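Local atomic coordinates of 2-hydroxy-3-oxopropionate reductase (Polaromonas sp. JS666, PDB entry 4DLL), a protein that probably catalyses the NAD(P)H-dependent reduction of 2-hydroxy-3-oxopropionate (tartronate semialdehyde) to glycerate. Residues A[117-122]-A[142-147]. Residues are numbered along the deposited sequence; the frame is centred on the assembly and turned at random.
Sequences GSLFLD and GIAHLD
Phe120 pairs with His145 in a parallel bridge where strand 119-122 and the start of strand 144-151 run side by side, the axes of these short segments 4.7 Å apart and their directions 19° from parallel. Phe120 is bonded through both of its backbone polar atoms: its N reaches Ala144 O at 3.0 Å, while its O accepts Leu146 N at 3.1 Å. Asp122 N then donates to Leu146 O along a nearly straight path; the link from Ala144 N to Ser118 O is weak. Phe120 and His145 stand on the same face of the sheet, and in both CG is anti to the backbone N (chi1 179° for Phe120), a match that lays the two side chains alongside each other, pointing the same way. Their ring planes are 25° apart but slid past one another, with little overlap and centroids 5.5 Å apart; the touch is local, Phe120 CD1 to His145 CD2 at 3.5 Å. The two strands belong to a beta-alpha-beta unit of the Rossmann-like NAD-binding domain, and its connecting helix 128-140 packs on this face, Leu138 touching both side chains. Replacing Phe120 with an alanine would probably leave the CD2-NE2 side of His145 without its aromatic neighbour and open a gap beside Leu138. His145 NE2 is buried with no polar partner in the model. The other face is aliphatic: Leu119 CG rests on Ala144 CB at 3.7 Å, and Leu146 CD1 meets Leu119 CD2 at 3.8 Å and also approaches Leu121 CD1, with Ser176 of helix 170-183 against all three leucines.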
loop_
_atom_site.group_PDB
_atom_site.type_symbol
_atom_site.label_atom_id
_atom_site.label_comp_id
_atom_site.label_asym_id
_atom_site.label_seq_id
_atom_site.Cartn_x
_atom_site.Cartn_y
_atom_site.Cartn_z
ATOM N N GLY A 117 -16.563 -38.019 -1.554
ATOM C CA GLY A 117 -16.894 -36.883 -2.451
ATOM C C GLY A 117 -16.948 -35.492 -1.795
ATOM O O GLY A 117 -17.063 -34.490 -2.474
ATOM N N SER A 118 -16.872 -35.423 -0.480
ATOM C CA SER A 118 -17.048 -34.166 0.192
ATOM C C SER A 118 -15.749 -33.350 0.053
ATOM O O SER A 118 -14.678 -33.906 -0.223
ATOM C CB SER A 118 -17.398 -34.406 1.681
ATOM O OG SER A 118 -16.330 -35.096 2.341
ATOM N N LEU A 119 -15.837 -32.065 0.330
ATOM C CA LEU A 119 -14.702 -31.167 0.235
ATOM C C LEU A 119 -14.469 -30.473 1.575
ATOM O O LEU A 119 -15.425 -30.106 2.240
ATOM C CB LEU A 119 -14.974 -30.068 -0.816
ATOM C CG LEU A 119 -14.343 -30.262 -2.197
ATOM C CD1 LEU A 119 -15.137 -31.329 -3.011
ATOM C CD2 LEU A 119 -14.205 -28.957 -2.965
ATOM N N PHE A 120 -13.195 -30.269 1.912
ATOM C CA PHE A 120 -12.799 -29.543 3.078
ATOM C C PHE A 120 -12.090 -28.263 2.657
ATOM O O PHE A 120 -11.123 -28.322 1.957
ATOM C CB PHE A 120 -11.898 -30.404 3.941
ATOM C CG PHE A 120 -11.391 -29.731 5.193
ATOM C CD1 PHE A 120 -10.187 -29.029 5.178
ATOM C CD2 PHE A 120 -12.054 -29.884 6.394
ATOM C CE1 PHE A 120 -9.646 -28.423 6.340
ATOM C CE2 PHE A 120 -11.549 -29.290 7.579
ATOM C CZ PHE A 120 -10.331 -28.550 7.545
ATOM N N LEU A 121 -12.619 -27.121 3.091
ATOM C CA LEU A 121 -12.105 -25.792 2.770
ATOM C C LEU A 121 -11.442 -25.272 4.011
ATOM O O LEU A 121 -12.135 -25.020 5.002
ATOM C CB LEU A 121 -13.252 -24.847 2.364
ATOM C CG LEU A 121 -13.480 -24.633 0.854
ATOM C CD1 LEU A 121 -13.490 -25.899 0.060
ATOM C CD2 LEU A 121 -14.737 -23.848 0.562
ATOM N N ASP A 122 -10.119 -25.122 3.977
ATOM C CA ASP A 122 -9.426 -24.493 5.088
ATOM C C ASP A 122 -9.170 -23.019 4.856
ATOM O O ASP A 122 -8.418 -22.631 3.966
ATOM C CB ASP A 122 -8.151 -25.222 5.518
ATOM C CG ASP A 122 -7.789 -24.893 6.979
ATOM O OD1 ASP A 122 -8.234 -23.803 7.472
ATOM O OD2 ASP A 122 -7.112 -25.721 7.656
ATOM N N GLY A 142 -10.071 -40.219 0.742
ATOM C CA GLY A 142 -11.091 -39.898 -0.294
ATOM C C GLY A 142 -11.722 -38.497 -0.166
ATOM O O GLY A 142 -12.781 -38.191 -0.738
ATOM N N ILE A 143 -11.075 -37.630 0.594
ATOM C CA ILE A 143 -11.629 -36.281 0.829
ATOM C C ILE A 143 -10.681 -35.237 0.273
ATOM O O ILE A 143 -9.479 -35.210 0.616
ATOM C CB ILE A 143 -11.828 -35.957 2.336
ATOM C CG1 ILE A 143 -12.613 -37.044 3.078
ATOM C CG2 ILE A 143 -12.481 -34.610 2.518
ATOM C CD1 ILE A 143 -12.190 -37.087 4.529
ATOM N N ALA A 144 -11.262 -34.396 -0.580
ATOM C CA ALA A 144 -10.623 -33.248 -1.196
ATOM C C ALA A 144 -10.357 -32.138 -0.187
ATOM O O ALA A 144 -11.023 -32.010 0.804
ATOM C CB ALA A 144 -11.524 -32.693 -2.429
ATOM N N HIS A 145 -9.391 -31.304 -0.497
ATOM C CA HIS A 145 -8.936 -30.239 0.361
ATOM C C HIS A 145 -8.585 -29.101 -0.580
ATOM O O HIS A 145 -7.945 -29.318 -1.601
ATOM C CB HIS A 145 -7.669 -30.703 1.042
ATOM C CG HIS A 145 -7.148 -29.777 2.101
ATOM N ND1 HIS A 145 -6.339 -28.700 1.811
ATOM C CD2 HIS A 145 -7.241 -29.828 3.452
ATOM C CE1 HIS A 145 -6.012 -28.085 2.936
ATOM N NE2 HIS A 145 -6.552 -28.744 3.939
ATOM N N LEU A 146 -9.044 -27.894 -0.258
ATOM C CA LEU A 146 -8.474 -26.684 -0.834
ATOM C C LEU A 146 -8.102 -25.827 0.320
ATOM O O LEU A 146 -8.717 -25.954 1.374
ATOM C CB LEU A 146 -9.516 -25.882 -1.582
ATOM C CG LEU A 146 -9.853 -26.390 -2.926
ATOM C CD1 LEU A 146 -10.764 -27.473 -2.605
ATOM C CD2 LEU A 146 -10.601 -25.217 -3.512
ATOM N N ASP A 147 -7.179 -24.903 0.102
ATOM C CA ASP A 147 -6.805 -24.005 1.174
ATOM C C ASP A 147 -7.215 -22.673 0.602
ATOM O O ASP A 147 -6.738 -22.297 -0.482
ATOM C CB ASP A 147 -5.293 -24.101 1.592
ATOM C CG ASP A 147 -4.325 -24.059 0.411
ATOM O OD1 ASP A 147 -4.345 -24.980 -0.460
ATOM O OD2 ASP A 147 -3.504 -23.122 0.364
#